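Local coordinates for protein NANS (YJHS), A 9-O-acetyl N-acetylneuraminic acid esterase (Escherichia coli O157:H7 EDL933, PDB 3PT5) that probably removes the 9-O-acetyl group from 9-O-acetyl-N-acetylneuraminate, acting as a sialic acid esterase of the SGNH hydrolase type, at residues 18-23 / 120-125; 108-113 / 325-330; 54-59 / 72-77; 169-174 / 216-221. All coordinates share one frame; numbering follows the deposited sequence.

Interaction 1. Residues 18-23 / 120-125; sequences PDYYYV and DNAGIL
Two donors grip Gly123 O: Tyr22 N by a nearly straight hydrogen bond of 2.9 Å (166° at the hydrogen), lying in the carbonyl plane, and Tyr21 CA by a CA-H...O contact of 3.3 Å. The same ladder continues with Gly123 N bonded to Tyr20 O at 3.0 Å and Leu125 N to Tyr22 O at 2.9 Å, which is the pattern of two neighbouring parallel strands. Before the ladder, Asp19 N binds Asn121 O at 2.7 Å. Asn121 ND2 also reaches Asp19 OD2 at 2.9 Å, in its own amide plane and on the anti lone pair of the carboxylate. Asn121 OD1 accepts a hydrogen bond from a water that is also hydrogen-bonded to Tyr20 OH. Tyr20 CG stands between N and the carbonyl carbon (chi1 68°), so its ring lies with one face over Ala122 CB, 4.1 Å from CB to the ring centroid, a CH-pi contact. On the other face of the sheet, Tyr21 CD1 comes within 3.5 Å of Gly123 C, where no side chain intervenes. That face, with Val23 and Leu125, packs on Ala174 of helix 162-176, while strands 52-55 and 182-189 flank the pair within the central sheet.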
# COMPACT_ATOMS: atom_id res chain seq x y z
N PRO A 18 -4.99 -20.40 9.57
CA PRO A 18 -4.54 -19.86 10.85
C PRO A 18 -5.64 -19.76 11.89
O PRO A 18 -6.84 -19.69 11.53
CB PRO A 18 -4.08 -18.43 10.48
CG PRO A 18 -3.71 -18.52 9.04
CD PRO A 18 -4.70 -19.49 8.44
N ASP A 19 -5.25 -19.72 13.16
CA ASP A 19 -6.21 -19.46 14.24
C ASP A 19 -6.66 -18.02 14.25
O ASP A 19 -7.78 -17.72 14.67
CB ASP A 19 -5.61 -19.75 15.62
CG ASP A 19 -5.56 -21.21 15.95
OD1 ASP A 19 -6.34 -22.00 15.35
OD2 ASP A 19 -4.78 -21.56 16.85
N TYR A 20 -5.77 -17.12 13.86
CA TYR A 20 -6.08 -15.69 13.86
C TYR A 20 -4.99 -14.98 13.06
O TYR A 20 -4.04 -15.60 12.61
CB TYR A 20 -6.15 -15.11 15.31
CG TYR A 20 -4.81 -15.08 16.01
CD1 TYR A 20 -4.02 -13.93 16.00
CD2 TYR A 20 -4.31 -16.22 16.66
CE1 TYR A 20 -2.75 -13.91 16.59
CE2 TYR A 20 -3.07 -16.20 17.27
CZ TYR A 20 -2.29 -15.04 17.22
OH TYR A 20 -1.05 -15.03 17.83
N TYR A 21 -5.17 -13.67 12.88
CA TYR A 21 -4.31 -12.86 12.00
C TYR A 21 -3.78 -11.63 12.71
O TYR A 21 -4.45 -11.03 13.53
CB TYR A 21 -5.05 -12.40 10.74
CG TYR A 21 -5.40 -13.56 9.80
CD1 TYR A 21 -4.51 -13.95 8.83
CD2 TYR A 21 -6.63 -14.24 9.91
CE1 TYR A 21 -4.78 -15.00 7.99
CE2 TYR A 21 -6.92 -15.31 9.05
CZ TYR A 21 -5.97 -15.68 8.09
OH TYR A 21 -6.14 -16.72 7.21
N TYR A 22 -2.54 -11.27 12.36
CA TYR A 22 -1.99 -9.96 12.65
C TYR A 22 -2.39 -9.12 11.44
O TYR A 22 -2.10 -9.50 10.32
CB TYR A 22 -0.48 -10.01 12.72
CG TYR A 22 0.11 -10.58 14.00
CD1 TYR A 22 1.05 -9.85 14.72
CD2 TYR A 22 -0.23 -11.84 14.46
CE1 TYR A 22 1.63 -10.36 15.89
CE2 TYR A 22 0.34 -12.36 15.64
CZ TYR A 22 1.26 -11.60 16.34
OH TYR A 22 1.84 -12.09 17.51
N VAL A 23 -3.07 -8.02 11.70
CA VAL A 23 -3.73 -7.21 10.68
C VAL A 23 -2.90 -5.95 10.43
O VAL A 23 -2.48 -5.27 11.36
CB VAL A 23 -5.19 -6.84 11.09
CG1 VAL A 23 -5.78 -5.83 10.13
CG2 VAL A 23 -6.09 -8.10 11.18
N ASP A 120 3.37 -19.61 15.03
CA ASP A 120 3.01 -20.57 13.97
C ASP A 120 1.51 -20.64 13.62
O ASP A 120 1.16 -21.03 12.52
CB ASP A 120 3.46 -22.00 14.32
CG ASP A 120 4.94 -22.23 14.13
OD1 ASP A 120 5.64 -21.40 13.48
OD2 ASP A 120 5.42 -23.28 14.62
N ASN A 121 0.64 -20.32 14.57
CA ASN A 121 -0.78 -20.49 14.42
C ASN A 121 -1.46 -19.18 13.99
O ASN A 121 -2.69 -19.08 13.93
CB ASN A 121 -1.38 -21.06 15.70
CG ASN A 121 -1.34 -20.07 16.87
OD1 ASN A 121 -0.38 -19.32 17.04
ND2 ASN A 121 -2.38 -20.08 17.68
N ALA A 122 -0.63 -18.19 13.67
CA ALA A 122 -1.10 -16.90 13.18
C ALA A 122 -0.74 -16.69 11.73
O ALA A 122 0.26 -17.23 11.22
CB ALA A 122 -0.49 -15.78 14.02
N GLY A 123 -1.55 -15.90 11.03
CA GLY A 123 -1.18 -15.46 9.70
C GLY A 123 -1.12 -13.93 9.68
O GLY A 123 -1.26 -13.30 10.70
N ILE A 124 -0.93 -13.37 8.49
CA ILE A 124 -0.89 -11.94 8.30
C ILE A 124 -2.05 -11.61 7.36
O ILE A 124 -2.23 -12.30 6.35
CB ILE A 124 0.45 -11.46 7.62
CG1 ILE A 124 1.72 -11.78 8.46
CG2 ILE A 124 0.35 -9.97 7.29
CD1 ILE A 124 1.96 -10.84 9.63
N LEU A 125 -2.82 -10.57 7.71
CA LEU A 125 -3.99 -10.14 6.94
C LEU A 125 -3.80 -8.69 6.57
O LEU A 125 -3.83 -7.82 7.42
CB LEU A 125 -5.30 -10.29 7.73
CG LEU A 125 -6.60 -9.83 7.03
CD1 LEU A 125 -6.81 -10.58 5.72
CD2 LEU A 125 -7.80 -9.97 7.96
O HOH W 1 -0.34 -17.44 18.98

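Interaction 2. Residues 108-113 / 325-330; sequences LHIARK and RFVEAI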
# COMPACT_ATOMS: atom_id res chain seq x y z
N LEU A 108 2.77 -7.49 -0.25
CA LEU A 108 3.12 -8.91 -0.13
C LEU A 108 4.48 -9.10 0.55
O LEU A 108 4.64 -10.00 1.37
CB LEU A 108 3.12 -9.58 -1.51
CG LEU A 108 3.62 -11.04 -1.56
CD1 LEU A 108 2.73 -11.94 -0.68
CD2 LEU A 108 3.60 -11.53 -3.00
N HIS A 109 5.44 -8.26 0.20
CA HIS A 109 6.81 -8.37 0.68
C HIS A 109 6.97 -7.93 2.11
O HIS A 109 7.75 -8.52 2.85
CB HIS A 109 7.70 -7.59 -0.26
CG HIS A 109 7.44 -7.94 -1.68
ND1 HIS A 109 6.62 -7.17 -2.48
CD2 HIS A 109 7.74 -9.04 -2.40
CE1 HIS A 109 6.50 -7.75 -3.66
NE2 HIS A 109 7.16 -8.89 -3.64
N ILE A 110 6.17 -6.93 2.49
CA ILE A 110 6.07 -6.56 3.93
C ILE A 110 5.56 -7.76 4.72
O ILE A 110 6.22 -8.21 5.66
CB ILE A 110 5.21 -5.31 4.13
CG1 ILE A 110 5.95 -4.14 3.48
CG2 ILE A 110 4.95 -5.07 5.62
CD1 ILE A 110 5.08 -2.87 3.31
N ALA A 111 4.44 -8.32 4.28
CA ALA A 111 3.85 -9.48 4.91
C ALA A 111 4.83 -10.67 4.99
O ALA A 111 4.95 -11.29 6.06
CB ALA A 111 2.57 -9.85 4.18
N ARG A 112 5.51 -10.99 3.89
CA ARG A 112 6.42 -12.13 3.88
C ARG A 112 7.56 -11.89 4.85
O ARG A 112 7.97 -12.80 5.56
CB ARG A 112 6.95 -12.44 2.48
CG ARG A 112 8.04 -13.52 2.47
CD ARG A 112 8.58 -13.77 1.06
NE ARG A 112 7.97 -14.97 0.50
CZ ARG A 112 6.79 -15.01 -0.12
NH1 ARG A 112 6.09 -13.90 -0.30
NH2 ARG A 112 6.34 -16.18 -0.56
N LYS A 113 8.04 -10.64 4.93
CA LYS A 113 9.18 -10.35 5.82
C LYS A 113 8.80 -10.30 7.30
O LYS A 113 9.66 -10.50 8.16
CB LYS A 113 9.92 -9.09 5.36
CG LYS A 113 10.66 -9.31 4.04
CD LYS A 113 11.19 -7.99 3.45
CE LYS A 113 11.80 -8.22 2.05
NZ LYS A 113 12.39 -6.96 1.56
N ARG A 325 12.28 -1.52 4.95
CA ARG A 325 12.27 -0.39 5.89
C ARG A 325 10.95 -0.36 6.67
O ARG A 325 10.93 -0.04 7.87
CB ARG A 325 12.53 0.92 5.14
CG ARG A 325 13.96 1.08 4.68
CD ARG A 325 14.91 1.29 5.89
NE ARG A 325 15.01 2.70 6.28
CZ ARG A 325 15.50 3.18 7.44
NH1 ARG A 325 15.89 2.37 8.41
NH2 ARG A 325 15.56 4.49 7.63
N PHE A 326 9.84 -0.70 6.01
CA PHE A 326 8.59 -0.83 6.77
C PHE A 326 8.67 -1.90 7.82
O PHE A 326 8.23 -1.67 8.94
CB PHE A 326 7.39 -1.11 5.86
CG PHE A 326 6.80 0.14 5.27
CD1 PHE A 326 7.09 0.52 3.96
CD2 PHE A 326 5.96 0.94 6.04
CE1 PHE A 326 6.57 1.70 3.43
CE2 PHE A 326 5.43 2.12 5.50
CZ PHE A 326 5.76 2.50 4.21
N VAL A 327 9.18 -3.08 7.45
CA VAL A 327 9.26 -4.18 8.40
C VAL A 327 10.18 -3.81 9.58
O VAL A 327 9.84 -4.10 10.73
CB VAL A 327 9.66 -5.51 7.71
CG1 VAL A 327 9.97 -6.60 8.73
CG2 VAL A 327 8.51 -5.93 6.73
N GLU A 328 11.31 -3.17 9.30
CA GLU A 328 12.19 -2.70 10.40
C GLU A 328 11.39 -1.78 11.35
O GLU A 328 11.49 -1.89 12.59
CB GLU A 328 13.37 -1.91 9.84
CG GLU A 328 14.41 -2.68 9.04
CD GLU A 328 15.29 -1.70 8.22
OE1 GLU A 328 15.53 -0.57 8.72
OE2 GLU A 328 15.71 -2.06 7.08
N ALA A 329 10.62 -0.85 10.78
CA ALA A 329 9.85 0.10 11.60
C ALA A 329 8.73 -0.54 12.41
O ALA A 329 8.48 -0.16 13.57
CB ALA A 329 9.34 1.26 10.74
N ILE A 330 8.05 -1.51 11.80
CA ILE A 330 6.95 -2.17 12.46
C ILE A 330 7.46 -3.05 13.63
O ILE A 330 6.94 -2.99 14.73
CB ILE A 330 6.18 -3.03 11.44
CG1 ILE A 330 5.45 -2.14 10.43
CG2 ILE A 330 5.22 -3.99 12.16
CD1 ILE A 330 5.01 -2.95 9.16
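Ile110 carries the contact with both of its branches. Its CG2 lies 3.8 Å from Val327 CG2, the two side chains sliding past each other in opposite directions, and also meets Ile330 CD1 at 4.1 Å, where the chains cross at about a right angle. The other branch extends (chi2 167°) so that Ile110 CD1 touches Phe326 CB at 3.9 Å, close to where the ring begins. Val327 points at the partner helix, and its CG2 settles between Ile110 O at 3.4 Å and Lys113 CB at 3.7 Å, residues one helical turn apart. The branch thus rests on backbone as much as on side chain, and no hydrogen bond spans the two segments. This is plain helix-helix packing: the axes approach to 9.3 Å and cross at -46°, an oblique, broadly parallel arrangement. In the alpha/beta fold of SGNH hydrolases the pair belongs to a helical layer on the central sheet, with Phe326 and Ile330 reaching Cys187 of strand 182-189 and Phe234 of strand 233-236. Farther out, Lys113 leaves the interface as an extended chain. Its NZ forms a salt bridge with Asp324 and hydrogen bonds with Arg319 O and Ser323 OG, tying it to an earlier part of helix 315-335. On the outer side of that helix, Arg325 NH1 pairs with the syn lone pair of Glu328 OE1 at 3.0 Å, and Arg325 NH2 with Asp269.

Interaction 3. Residues 54-59 / 72-77; sequences QLARFA and DIIPLT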
# COMPACT_ATOMS: atom_id res chain seq x y z
N GLN A 54 -5.42 -11.25 2.27
CA GLN A 54 -5.90 -9.87 2.15
C GLN A 54 -7.40 -9.88 2.18
O GLN A 54 -8.02 -10.92 1.97
CB GLN A 54 -5.37 -9.20 0.87
CG GLN A 54 -5.94 -9.83 -0.45
CD GLN A 54 -5.40 -9.18 -1.69
OE1 GLN A 54 -5.41 -7.95 -1.80
NE2 GLN A 54 -4.92 -10.00 -2.65
N LEU A 55 -7.99 -8.72 2.44
CA LEU A 55 -9.43 -8.56 2.27
C LEU A 55 -9.75 -8.25 0.83
O LEU A 55 -9.27 -7.26 0.28
CB LEU A 55 -9.99 -7.47 3.19
CG LEU A 55 -10.06 -7.66 4.71
CD1 LEU A 55 -10.90 -6.54 5.29
CD2 LEU A 55 -10.67 -8.99 5.12
N ALA A 56 -10.58 -9.09 0.21
CA ALA A 56 -10.92 -8.94 -1.21
C ALA A 56 -11.74 -7.69 -1.52
O ALA A 56 -12.41 -7.14 -0.67
CB ALA A 56 -11.69 -10.16 -1.72
N ARG A 57 -11.71 -7.30 -2.79
CA ARG A 57 -12.47 -6.16 -3.29
C ARG A 57 -13.09 -6.50 -4.64
O ARG A 57 -14.27 -6.21 -4.85
CB ARG A 57 -11.59 -4.91 -3.43
CG ARG A 57 -12.39 -3.66 -3.80
CD ARG A 57 -11.52 -2.40 -3.95
NE ARG A 57 -10.70 -2.13 -2.77
CZ ARG A 57 -11.10 -1.39 -1.75
NH1 ARG A 57 -10.30 -1.18 -0.71
NH2 ARG A 57 -12.30 -0.83 -1.77
N PHE A 58 -12.29 -7.08 -5.53
CA PHE A 58 -12.71 -7.25 -6.93
C PHE A 58 -13.64 -8.45 -7.02
O PHE A 58 -13.84 -9.17 -6.04
CB PHE A 58 -11.49 -7.45 -7.84
CG PHE A 58 -10.38 -6.41 -7.61
CD1 PHE A 58 -10.67 -5.07 -7.33
CD2 PHE A 58 -9.05 -6.79 -7.71
CE1 PHE A 58 -9.65 -4.15 -7.12
CE2 PHE A 58 -8.03 -5.87 -7.52
CZ PHE A 58 -8.33 -4.57 -7.22
N ALA A 59 -14.19 -8.68 -8.20
CA ALA A 59 -15.14 -9.77 -8.39
C ALA A 59 -14.44 -11.13 -8.51
O ALA A 59 -15.07 -12.20 -8.36
CB ALA A 59 -16.01 -9.46 -9.61
N ASP A 72 -13.93 -10.78 1.60
CA ASP A 72 -13.55 -12.17 1.74
C ASP A 72 -12.06 -12.23 2.09
O ASP A 72 -11.26 -11.42 1.60
CB ASP A 72 -13.79 -12.94 0.45
CG ASP A 72 -15.22 -13.41 0.29
OD1 ASP A 72 -16.08 -13.06 1.13
OD2 ASP A 72 -15.44 -14.16 -0.70
N ILE A 73 -11.69 -13.19 2.91
CA ILE A 73 -10.29 -13.54 3.08
C ILE A 73 -9.80 -14.31 1.85
O ILE A 73 -10.32 -15.41 1.52
CB ILE A 73 -10.08 -14.35 4.39
CG1 ILE A 73 -10.36 -13.45 5.60
CG2 ILE A 73 -8.66 -14.92 4.45
CD1 ILE A 73 -9.92 -14.03 6.94
N ILE A 74 -8.80 -13.76 1.17
CA ILE A 74 -8.23 -14.39 -0.02
C ILE A 74 -6.69 -14.28 0.02
O ILE A 74 -6.13 -13.52 0.81
CB ILE A 74 -8.81 -13.79 -1.34
CG1 ILE A 74 -8.40 -12.32 -1.48
CG2 ILE A 74 -10.33 -13.96 -1.37
CD1 ILE A 74 -8.60 -11.74 -2.90
N PRO A 75 -6.00 -15.04 -0.83
CA PRO A 75 -4.54 -14.91 -0.86
C PRO A 75 -4.07 -13.50 -1.21
O PRO A 75 -4.65 -12.83 -2.08
CB PRO A 75 -4.10 -15.88 -1.94
CG PRO A 75 -5.23 -16.92 -2.01
CD PRO A 75 -6.48 -16.10 -1.75
N LEU A 76 -3.02 -13.05 -0.53
CA LEU A 76 -2.40 -11.78 -0.92
C LEU A 76 -1.38 -12.06 -2.00
O LEU A 76 -0.62 -13.01 -1.89
CB LEU A 76 -1.72 -11.11 0.27
CG LEU A 76 -0.85 -9.90 -0.03
CD1 LEU A 76 -1.63 -8.74 -0.59
CD2 LEU A 76 -0.12 -9.50 1.27
N THR A 77 -1.38 -11.23 -3.05
CA THR A 77 -0.44 -11.45 -4.15
C THR A 77 0.33 -10.17 -4.42
O THR A 77 0.21 -9.20 -3.67
CB THR A 77 -1.12 -11.98 -5.45
OG1 THR A 77 -1.85 -10.94 -6.12
CG2 THR A 77 -2.11 -13.12 -5.12
O HOH W 2 -4.34 -10.21 -5.40
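Gln54 CG and Ile74 CG1 both stand in the crowded position between backbone N and carbonyl carbon (Gln54 chi1 67°, Ile74 chi1 65°), and this brings Gln54 CG to 3.6 Å from Ile74 CG1. The two residues form a hydrogen-bonded antiparallel pair, Leu55 and Ile73 the non-hydrogen-bonded pair beside it. Here strand 73-75 closes one border of the mixed central sheet, running against strand 52-55 at the end of an otherwise parallel array. Both backbone bonds of the pair lie nearly along their C=O axes, Gln54 N to Ile74 O at 2.8 Å and Ile74 N to Gln54 O at 3.1 Å. Past the end of strand 52-55, Ala56 N still binds Asp72 O at 2.8 Å, in the carbonyl plane. Ile74 CD1 folds over onto Ala56 CB at 3.7 Å, packing the same face as Gln54. Beyond CG the glutamine is extended (chi2 -179°) and its amide arrives at Pro75 O, crossing Leu76 at about a right angle, with Leu76 CD1 against its CB and CD. The buried amide is gripped at both ends. Its OE1 accepts from His81 N, while NE2 gives one almost straight bond to Pro75 O at 2.9 Å, on a carbonyl lone pair and close to the amide plane. Thr77 OG1 is also bonded to Tyr101 OH. The second amide hydrogen goes to a water, 2.8 Å from Gln54 NE2, and that water sits 2.7 Å from Thr77 OG1.

Interaction 4. Residues 169-174 / 216-221; sequences SRTRAA and RDLKQY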
# COMPACT_ATOMS: atom_id res chain seq x y z
N SER A 169 -14.01 1.13 7.42
CA SER A 169 -14.91 -0.01 7.30
C SER A 169 -14.17 -1.32 7.07
O SER A 169 -14.51 -2.34 7.71
CB SER A 169 -15.97 0.27 6.23
OG SER A 169 -16.10 -0.83 5.35
N ARG A 170 -13.15 -1.31 6.21
CA ARG A 170 -12.36 -2.51 5.95
C ARG A 170 -11.45 -2.89 7.12
O ARG A 170 -11.28 -4.06 7.39
CB ARG A 170 -11.54 -2.35 4.66
CG ARG A 170 -12.37 -2.57 3.46
CD ARG A 170 -11.74 -2.07 2.22
NE ARG A 170 -10.60 -2.81 1.69
CZ ARG A 170 -10.66 -3.98 1.07
NH1 ARG A 170 -11.78 -4.72 1.04
NH2 ARG A 170 -9.56 -4.45 0.52
N THR A 171 -10.87 -1.90 7.79
CA THR A 171 -10.05 -2.19 8.97
C THR A 171 -10.90 -2.81 10.07
O THR A 171 -10.49 -3.81 10.70
CB THR A 171 -9.33 -0.92 9.47
OG1 THR A 171 -8.45 -0.47 8.44
CG2 THR A 171 -8.49 -1.21 10.73
N ARG A 172 -12.09 -2.24 10.28
CA ARG A 172 -13.00 -2.78 11.30
C ARG A 172 -13.39 -4.20 10.94
O ARG A 172 -13.40 -5.06 11.80
CB ARG A 172 -14.27 -1.95 11.36
CG ARG A 172 -14.19 -0.72 12.19
CD ARG A 172 -15.51 0.02 12.04
NE ARG A 172 -15.65 1.11 13.00
CZ ARG A 172 -16.36 2.22 12.80
NH1 ARG A 172 -17.01 2.41 11.66
NH2 ARG A 172 -16.42 3.13 13.77
N ALA A 173 -13.70 -4.44 9.66
CA ALA A 173 -14.14 -5.75 9.18
C ALA A 173 -13.07 -6.79 9.45
O ALA A 173 -13.37 -7.93 9.80
CB ALA A 173 -14.47 -5.71 7.68
N ALA A 174 -11.81 -6.38 9.27
CA ALA A 174 -10.71 -7.30 9.48
C ALA A 174 -10.60 -7.71 10.95
O ALA A 174 -10.30 -8.88 11.25
CB ALA A 174 -9.40 -6.66 9.00
N ARG A 216 -10.60 7.58 16.69
CA ARG A 216 -11.90 7.64 17.36
C ARG A 216 -12.75 6.46 16.89
O ARG A 216 -13.30 5.72 17.72
CB ARG A 216 -12.62 8.97 17.10
CG ARG A 216 -11.98 10.18 17.80
CD ARG A 216 -12.87 11.42 17.77
NE ARG A 216 -13.03 11.96 16.41
CZ ARG A 216 -12.23 12.86 15.84
NH1 ARG A 216 -11.19 13.35 16.50
NH2 ARG A 216 -12.48 13.27 14.61
N ASP A 217 -12.80 6.25 15.57
CA ASP A 217 -13.65 5.22 14.98
C ASP A 217 -13.24 3.76 15.25
O ASP A 217 -14.07 2.85 15.12
CB ASP A 217 -13.80 5.46 13.46
CG ASP A 217 -14.66 6.68 13.13
OD1 ASP A 217 -15.37 7.18 14.02
OD2 ASP A 217 -14.62 7.14 11.98
N LEU A 218 -11.98 3.54 15.63
CA LEU A 218 -11.47 2.19 15.88
C LEU A 218 -11.25 1.91 17.37
O LEU A 218 -11.07 0.76 17.76
CB LEU A 218 -10.15 1.96 15.11
CG LEU A 218 -10.24 1.52 13.64
CD1 LEU A 218 -10.90 0.16 13.57
CD2 LEU A 218 -11.00 2.53 12.77
N LYS A 219 -11.31 2.97 18.18
CA LYS A 219 -10.98 2.91 19.61
C LYS A 219 -11.67 1.78 20.39
O LYS A 219 -11.07 1.15 21.26
CB LYS A 219 -11.29 4.25 20.27
CG LYS A 219 -10.58 4.48 21.60
CD LYS A 219 -11.06 5.76 22.24
CE LYS A 219 -10.08 6.25 23.31
NZ LYS A 219 -8.96 7.04 22.71
N GLN A 220 -12.94 1.53 20.05
CA GLN A 220 -13.76 0.52 20.72
C GLN A 220 -13.25 -0.91 20.53
O GLN A 220 -13.71 -1.83 21.22
CB GLN A 220 -15.21 0.64 20.26
CG GLN A 220 -15.44 0.30 18.80
CD GLN A 220 -16.91 0.26 18.45
OE1 GLN A 220 -17.75 0.73 19.22
NE2 GLN A 220 -17.23 -0.30 17.29
N TYR A 221 -12.33 -1.09 19.59
CA TYR A 221 -11.70 -2.40 19.35
C TYR A 221 -10.39 -2.49 20.11
O TYR A 221 -9.50 -3.27 19.74
CB TYR A 221 -11.47 -2.64 17.85
CG TYR A 221 -12.72 -2.62 17.01
CD1 TYR A 221 -13.45 -3.78 16.79
CD2 TYR A 221 -13.18 -1.43 16.45
CE1 TYR A 221 -14.62 -3.76 16.02
CE2 TYR A 221 -14.34 -1.40 15.69
CZ TYR A 221 -15.05 -2.56 15.47
OH TYR A 221 -16.20 -2.52 14.71
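The closely packed part comprises the aliphatic stem of Arg172 and the bond made by its NH2, and the looser part is the carboxylate side of Asp217. Arg172 CG sits 3.6 Å from Tyr221 CE2 and 3.7 Å from Leu218 CD1, so the stem rests against both the Tyr221 ring and a Leu218 methyl. Behind it, Thr171 CG2 meets Leu218 CD1 at 4.0 Å, the two side chains crossing at about a right angle. These two residues are buried, and Thr171 OG1 turns to Leu167 O in its own helix and to Thr25 OG1 of strand 20-28. Tyr221 crosses the arginine at about a right angle too, its OH 3.7 Å from Arg172 CD and its ring plane 48° from the guanidinium. The pairing follows the chain topology: helix 162-176 leads into strand 182-189, and helix 203-218 is the connection of the beta-alpha-beta crossover from that strand to strand 233-236, so the two lie side by side against the sheet. Extended from CG to NE, Arg172 reaches across to helix 203-218 and ends on Asp217 O in its last turn. Its NH2 donates to that oxygen at 2.7 Å, on a lone pair but bent (134° at the hydrogen), while NE adds a weak bond of 3.2 Å. A positive group at this carbonyl end would be favoured by the helix dipole. On the more open side, where Arg172 and Asp217 are partly exposed, Arg172 NH2 stays 4.2 Å from Asp217 OD1, beyond a salt bridge, and Asp217 OD2 binds Tyr164 OH instead.

Interaction 1 joins two inner strands of the central sheet, at their N-terminal ends, and the other three contacts touch it. Ile124 CG2 meets Ala111 CB of interaction 2 at 3.8 Å. On the opposite face Leu125 CD2 lies 3.8 Å from Ala174 CB of interaction 4. Leu125 CD1 meets Gln54 C of interaction 3, in the adjacent strand 52-55, at 3.7 Å. Interactions 3 and 4 are joined by a probable hydrogen bond from Arg170 NH2 to Leu55 O, 2.8 Å. Interactions 2 and 4 do not touch, their nearest atoms being about 13 Å apart. In SGNH hydrolases the nucleophilic serine follows the first strand, so interaction 1, at the start of strand 20-28, probably lies at the end away from the active site.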